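Polyphosphate kinase (Porphyromonas gingivalis, PDB 2O8R) probably catalyses the reversible transfer of the terminal phosphate of ATP to a growing polyphosphate chain. Local coordinates at residues N21-V24 and L25-A29; Y98-I101 and F102-I106; T109-H113 and G114-R118. The protein carries 3 engineered substitutions. All blocks are in the same frame, centred on the assembly; numbering follows the deposited sequence.

In the fold
Following the chain from the N terminus, contact 1 lies on helix 13-29. Contacts 2 and 3 come later and share helix 83-112: contact 2 is within it, and contact 3 is where it ends and strand 115-118 begins. Each contact is local, so none closes a long loop, and the three follow in series without nesting or crossing. In space the first two meet, because Leu25 and Ala29 pack on Ile101 and tie the two helices together. Contacts 2 and 3 touch where Phe102 reaches Leu117. Contacts 1 and 3 do not touch, their nearest atoms being about 8 Å apart. Helix 35-63 packs against all three.

Contact 1 of 3, residues N21-V24 and L25-A29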
# COMPACT_ATOMS: atom_id res chain seq x y z
N ASN A 21 2.99 -29.33 1.14
CA ASN A 21 1.71 -28.67 1.37
C ASN A 21 0.75 -29.56 2.14
O ASN A 21 -0.10 -29.05 2.87
CB ASN A 21 1.10 -28.11 0.08
CG ASN A 21 0.59 -26.69 0.26
OD1 ASN A 21 1.10 -25.92 1.08
ND2 ASN A 21 -0.43 -26.34 -0.51
N GLU A 22 0.90 -30.87 2.02
CA GLU A 22 0.20 -31.82 2.90
C GLU A 22 0.53 -31.54 4.38
O GLU A 22 -0.36 -31.52 5.23
CB GLU A 22 0.56 -33.25 2.54
CG GLU A 22 0.10 -34.31 3.53
CD GLU A 22 -0.99 -35.24 2.99
OE1 GLU A 22 -1.28 -36.25 3.68
OE2 GLU A 22 -1.56 -34.97 1.90
N ARG A 23 1.80 -31.32 4.69
CA ARG A 23 2.22 -31.01 6.05
C ARG A 23 1.66 -29.67 6.56
O ARG A 23 1.42 -29.49 7.76
CB ARG A 23 3.73 -31.06 6.16
CG ARG A 23 4.29 -30.61 7.50
CD ARG A 23 3.85 -31.54 8.62
NE ARG A 23 4.31 -31.05 9.91
CZ ARG A 23 3.56 -30.38 10.78
NH1 ARG A 23 2.29 -30.12 10.49
NH2 ARG A 23 4.07 -29.99 11.94
N VAL A 24 1.46 -28.72 5.64
CA VAL A 24 0.83 -27.44 5.98
C VAL A 24 -0.64 -27.69 6.32
O VAL A 24 -1.14 -27.21 7.35
CB VAL A 24 0.97 -26.41 4.83
CG1 VAL A 24 0.28 -25.11 5.19
CG2 VAL A 24 2.43 -26.14 4.55
N LEU A 25 -1.32 -28.47 5.48
CA LEU A 25 -2.68 -28.91 5.75
C LEU A 25 -2.80 -29.63 7.09
O LEU A 25 -3.81 -29.52 7.77
CB LEU A 25 -3.19 -29.80 4.62
CG LEU A 25 -4.68 -30.13 4.59
CD1 LEU A 25 -5.52 -28.92 4.97
CD2 LEU A 25 -5.09 -30.61 3.22
N MSE A 26 -1.76 -30.36 7.48
CA MSE A 26 -1.76 -31.05 8.76
C MSE A 26 -1.75 -30.11 9.97
O MSE A 26 -2.42 -30.41 10.97
CB MSE A 26 -0.62 -32.04 8.84
CG MSE A 26 -0.91 -33.30 8.08
SE MSE A 26 0.69 -34.31 7.64
CE MSE A 26 -0.21 -35.98 7.13
N GLU A 27 -1.01 -29.00 9.89
CA GLU A 27 -1.03 -28.02 10.98
C GLU A 27 -2.45 -27.62 11.25
O GLU A 27 -2.85 -27.48 12.40
CB GLU A 27 -0.20 -26.79 10.67
CG GLU A 27 1.28 -26.96 10.91
CD GLU A 27 1.64 -26.96 12.38
OE1 GLU A 27 0.99 -26.22 13.13
OE2 GLU A 27 2.57 -27.67 12.77
N ALA A 28 -3.23 -27.46 10.18
CA ALA A 28 -4.63 -27.13 10.30
C ALA A 28 -5.43 -28.20 11.05
O ALA A 28 -6.35 -27.88 11.79
CB ALA A 28 -5.22 -26.87 8.95
N ALA A 29 -5.04 -29.47 10.87
CA ALA A 29 -5.71 -30.62 11.51
C ALA A 29 -5.29 -30.84 12.95
O ALA A 29 -5.87 -31.69 13.64
CB ALA A 29 -5.46 -31.89 10.70
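Residues 21-24 and 25-29 are successive turns of one helix, and the backbone bond from Leu25 N to Asn21 O is 2.9 Å long. Met26 N to Glu22 O and Glu27 N to Arg23 O continue the i to i+4 pattern. The polar side-chain link is a salt bridge between Arg23 and Glu27. Arg23 NH2 lies 2.9 Å from Glu27 OE2, which is used on its anti lone pair. The guanidinium and carboxylate planes are 27° apart. Arg23 gets there by a bend at chi2 (64°), which turns its end along the helix. Lys655 holds both ends of this pair: its O accepts from Arg23 NH2, and its NZ makes a salt bridge with Glu27 OE1. On the neighbouring flank, the methyl CE of selenomethionine Met26 sits 3.6 Å from Glu22 OE1. The other oxygen, Glu22 OE2, is in a salt bridge with Arg93. Leu25 turns instead to Leu97, Tyr98 and Ile101 of helix 83-112. Asn21 is hydrogen-bonded through OD1 to Asn48, a predicted ATP-binding residue, so this turn borders the likely nucleotide site. The arrangement is an i, i+4 salt bridge on a largely buried helix, packed against helices 35-63 and 83-112 and strand 665-667.

Contact 2 of 3, residues Y98-I101 and F102-I106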
# COMPACT_ATOMS: atom_id res chain seq x y z
N TYR A 98 -9.06 -31.01 3.29
CA TYR A 98 -9.28 -29.60 3.63
C TYR A 98 -10.70 -29.33 4.11
O TYR A 98 -10.91 -28.73 5.17
CB TYR A 98 -8.96 -28.74 2.41
CG TYR A 98 -8.80 -27.25 2.65
CD1 TYR A 98 -7.54 -26.66 2.67
CD2 TYR A 98 -9.91 -26.42 2.81
CE1 TYR A 98 -7.38 -25.30 2.86
CE2 TYR A 98 -9.76 -25.05 3.00
CZ TYR A 98 -8.50 -24.50 3.03
OH TYR A 98 -8.37 -23.14 3.22
N TYR A 99 -11.69 -29.78 3.34
CA TYR A 99 -13.07 -29.53 3.69
C TYR A 99 -13.55 -30.29 4.93
O TYR A 99 -14.35 -29.78 5.71
CB TYR A 99 -13.98 -29.75 2.49
CG TYR A 99 -13.97 -28.57 1.53
CD1 TYR A 99 -14.83 -27.48 1.71
CD2 TYR A 99 -13.09 -28.53 0.46
CE1 TYR A 99 -14.82 -26.40 0.84
CE2 TYR A 99 -13.08 -27.46 -0.42
CZ TYR A 99 -13.94 -26.40 -0.22
OH TYR A 99 -13.92 -25.35 -1.10
N ARG A 100 -13.02 -31.50 5.12
CA ARG A 100 -13.23 -32.24 6.35
C ARG A 100 -12.73 -31.44 7.55
O ARG A 100 -13.46 -31.27 8.52
CB ARG A 100 -12.56 -33.62 6.29
CG ARG A 100 -13.51 -34.74 5.89
CD ARG A 100 -12.83 -36.10 5.98
NE ARG A 100 -12.01 -36.38 4.82
CZ ARG A 100 -10.70 -36.65 4.85
NH1 ARG A 100 -10.06 -36.70 6.01
NH2 ARG A 100 -10.05 -36.88 3.72
N ILE A 101 -11.51 -30.92 7.47
CA ILE A 101 -10.98 -30.09 8.55
C ILE A 101 -11.87 -28.87 8.76
O ILE A 101 -12.22 -28.54 9.89
CB ILE A 101 -9.53 -29.67 8.28
CG1 ILE A 101 -8.66 -30.92 8.20
CG2 ILE A 101 -8.99 -28.82 9.40
CD1 ILE A 101 -7.31 -30.69 7.61
N PHE A 102 -12.26 -28.23 7.66
CA PHE A 102 -13.02 -26.98 7.73
C PHE A 102 -14.41 -27.16 8.34
O PHE A 102 -14.80 -26.44 9.27
CB PHE A 102 -13.13 -26.34 6.35
CG PHE A 102 -13.83 -25.01 6.36
CD1 PHE A 102 -13.25 -23.91 6.98
CD2 PHE A 102 -15.06 -24.86 5.74
CE1 PHE A 102 -13.89 -22.68 6.99
CE2 PHE A 102 -15.70 -23.63 5.74
CZ PHE A 102 -15.11 -22.54 6.38
N TYR A 103 -15.16 -28.12 7.82
CA TYR A 103 -16.53 -28.34 8.24
C TYR A 103 -16.66 -29.17 9.51
O TYR A 103 -17.58 -28.96 10.29
CB TYR A 103 -17.32 -29.02 7.13
CG TYR A 103 -17.67 -28.11 5.99
CD1 TYR A 103 -18.54 -27.06 6.17
CD2 TYR A 103 -17.15 -28.33 4.72
CE1 TYR A 103 -18.88 -26.23 5.12
CE2 TYR A 103 -17.49 -27.51 3.67
CZ TYR A 103 -18.35 -26.46 3.88
OH TYR A 103 -18.69 -25.62 2.84
N ASP A 104 -15.75 -30.13 9.69
CA ASP A 104 -15.87 -31.06 10.81
C ASP A 104 -15.12 -30.60 12.04
O ASP A 104 -15.39 -31.08 13.14
CB ASP A 104 -15.39 -32.46 10.42
CG ASP A 104 -16.11 -32.99 9.21
OD1 ASP A 104 -17.29 -32.62 9.03
OD2 ASP A 104 -15.50 -33.76 8.44
N GLN A 105 -14.19 -29.68 11.88
CA GLN A 105 -13.37 -29.29 13.01
C GLN A 105 -13.33 -27.79 13.23
O GLN A 105 -13.74 -27.30 14.28
CB GLN A 105 -11.97 -29.88 12.88
CG GLN A 105 -11.91 -31.38 13.09
CD GLN A 105 -10.51 -31.95 12.92
OE1 GLN A 105 -9.62 -31.30 12.37
NE2 GLN A 105 -10.32 -33.18 13.39
N ILE A 106 -12.87 -27.05 12.22
CA ILE A 106 -12.75 -25.60 12.36
C ILE A 106 -14.07 -24.91 12.74
O ILE A 106 -14.17 -24.34 13.83
CB ILE A 106 -12.15 -24.95 11.12
CG1 ILE A 106 -10.85 -25.66 10.75
CG2 ILE A 106 -11.94 -23.45 11.34
CD1 ILE A 106 -9.68 -25.29 11.61
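Tyr98 meets the next turn through its backbone, with Phe102 N bonded to Tyr98 O at 2.9 Å. Its ring goes elsewhere, to Phe45 of helix 35-63. Tyr99 makes the aromatic contact. Its ring and that of Tyr103 lie side by side and point the same way, with centroids 5.9 Å apart and planes at 22°. They meet rim to rim, Tyr99 CD1 to Tyr103 CE2, and neither covers the face of the other. Both have CG anti to the carbonyl carbon (chi1 -79° and -74°), which sends the two rings off the helix in the same direction. Tyr99 OH is hydrogen-bonded to Tyr300 O. Arg100 touches Asp104 through its aliphatic part: CG lies 3.4 Å from Asp104 OD2. The charged ends do not meet, since Arg100 NE is 5.7 Å from Asp104 OD2. Ile101 O takes two backbone donors. Ile106 N gives Ile101 O a nearly straight bond of 2.8 Å, and Gln105 N gives it a weak one of 3.0 Å. The i to i+5 bond marks a wider, pi-type turn. Beside it Ile101 CG2 rests 3.9 Å from Ile106 CG1. The chemistry implies that this turn is held by backbone bonds and by apolar and aromatic packing, while any attraction between Arg100 and Asp104 would act only at a distance.

Contact 3 of 3, residues T109-H113 and G114-R118; sequences TLEEH and GIRLR. With SO4 (sulfate ion), chain H.
Leu110 and Ile115 meet CB to CB at 3.7 Å, and Leu110 CD2 also reaches Ile115 CG1. Ile115 N gives a hydrogen bond of 2.7 Å to Leu110 O. Gly114 N bonds to Glu111 O at 3.1 Å, approaching from above the carbonyl plane. These two bonds form a Schellman motif that ends helix 83-112. Gly114, with positive phi (84°), is its C-prime residue. Leu110 O also accepts from His113 N, which comes from the opposite face of its plane to Ile115 N. The His113 ring is fixed by its ND1, which donates to Thr109 O at 2.8 Å, nearly in the ring plane. From the last helical turn, Glu111 OE2 lies against the aliphatic part of Arg116, 3.2 Å from its CD. Glu111 OE2 also faces the edge of the guanidinium in a long salt bridge, 3.6 Å from Arg116 NH1, with planes 64° apart. Bends at chi2 and chi3 carry the Arg116 guanidinium on to a sulfate, probably from the crystallisation liquor, where NH2 makes a weak bond to O1. Arg118 NH1 approaches O4 of the same ion. Strand 204-208 pairs with strand 115-118, and Tyr36 of helix 35-63 packs on Leu110 and Ile115.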
# COMPACT_ATOMS: atom_id res chain seq x y z
N THR A 109 -15.22 -25.89 16.10
CA THR A 109 -14.37 -25.35 17.17
C THR A 109 -14.61 -23.86 17.38
O THR A 109 -14.64 -23.38 18.51
CB THR A 109 -12.88 -25.58 16.88
OG1 THR A 109 -12.69 -26.89 16.35
CG2 THR A 109 -12.07 -25.45 18.13
N LEU A 110 -14.80 -23.12 16.28
CA LEU A 110 -15.17 -21.71 16.36
C LEU A 110 -16.42 -21.51 17.21
O LEU A 110 -16.48 -20.60 18.03
CB LEU A 110 -15.35 -21.12 14.96
CG LEU A 110 -14.07 -20.82 14.15
CD1 LEU A 110 -14.41 -20.59 12.69
CD2 LEU A 110 -13.27 -19.63 14.69
N GLU A 111 -17.40 -22.38 17.03
CA GLU A 111 -18.62 -22.32 17.82
C GLU A 111 -18.42 -22.63 19.29
O GLU A 111 -19.05 -22.02 20.15
CB GLU A 111 -19.70 -23.23 17.23
CG GLU A 111 -20.55 -22.52 16.21
CD GLU A 111 -21.51 -23.44 15.50
OE1 GLU A 111 -21.68 -24.60 15.93
OE2 GLU A 111 -22.10 -22.99 14.49
N GLU A 112 -17.53 -23.57 19.58
CA GLU A 112 -17.18 -23.89 20.96
C GLU A 112 -16.62 -22.67 21.68
O GLU A 112 -16.69 -22.57 22.90
CB GLU A 112 -16.16 -25.03 20.99
CG GLU A 112 -16.11 -25.81 22.28
CD GLU A 112 -15.23 -27.06 22.17
OE1 GLU A 112 -15.01 -27.55 21.04
OE2 GLU A 112 -14.77 -27.56 23.23
N HIS A 113 -16.08 -21.73 20.91
CA HIS A 113 -15.52 -20.50 21.47
C HIS A 113 -16.29 -19.22 21.14
O HIS A 113 -15.75 -18.12 21.25
CB HIS A 113 -14.06 -20.37 21.05
CG HIS A 113 -13.22 -21.52 21.50
ND1 HIS A 113 -13.10 -22.68 20.76
CD2 HIS A 113 -12.50 -21.72 22.62
CE1 HIS A 113 -12.31 -23.52 21.40
NE2 HIS A 113 -11.94 -22.96 22.53
N GLY A 114 -17.55 -19.35 20.74
CA GLY A 114 -18.41 -18.18 20.52
C GLY A 114 -18.30 -17.49 19.17
O GLY A 114 -18.67 -16.32 19.05
N ILE A 115 -17.79 -18.19 18.16
CA ILE A 115 -17.72 -17.67 16.79
C ILE A 115 -18.63 -18.49 15.89
O ILE A 115 -18.49 -19.71 15.80
CB ILE A 115 -16.29 -17.73 16.20
CG1 ILE A 115 -15.23 -17.54 17.30
CG2 ILE A 115 -16.11 -16.75 15.03
CD1 ILE A 115 -14.74 -16.13 17.50
N ARG A 116 -19.59 -17.83 15.24
CA ARG A 116 -20.43 -18.53 14.29
C ARG A 116 -20.17 -18.00 12.90
O ARG A 116 -20.55 -16.87 12.55
CB ARG A 116 -21.91 -18.47 14.67
CG ARG A 116 -22.72 -19.63 14.10
CD ARG A 116 -23.59 -20.28 15.18
NE ARG A 116 -25.01 -19.99 15.00
CZ ARG A 116 -25.84 -20.74 14.27
NH1 ARG A 116 -25.39 -21.81 13.64
NH2 ARG A 116 -27.12 -20.40 14.17
N LEU A 117 -19.45 -18.79 12.12
CA LEU A 117 -19.23 -18.47 10.74
C LEU A 117 -20.34 -19.17 10.03
O LEU A 117 -20.35 -20.40 9.94
CB LEU A 117 -17.87 -18.97 10.26
CG LEU A 117 -17.58 -18.72 8.76
CD1 LEU A 117 -17.87 -17.28 8.37
CD2 LEU A 117 -16.15 -19.08 8.41
N ARG A 118 -21.30 -18.41 9.55
CA ARG A 118 -22.50 -19.01 9.00
C ARG A 118 -22.25 -19.59 7.64
O ARG A 118 -21.58 -18.99 6.78
CB ARG A 118 -23.69 -18.05 9.01
CG ARG A 118 -24.49 -18.12 10.31
CD ARG A 118 -25.95 -17.78 10.10
NE ARG A 118 -26.24 -16.41 10.49
CZ ARG A 118 -26.75 -16.07 11.67
NH1 ARG A 118 -27.05 -17.00 12.56
NH2 ARG A 118 -26.96 -14.80 11.95
S SO4 H . -29.64 -18.87 12.70
O1 SO4 H . -29.42 -18.80 14.15
O2 SO4 H . -30.46 -20.04 12.39
O3 SO4 H . -30.31 -17.65 12.24
O4 SO4 H . -28.36 -19.01 12.01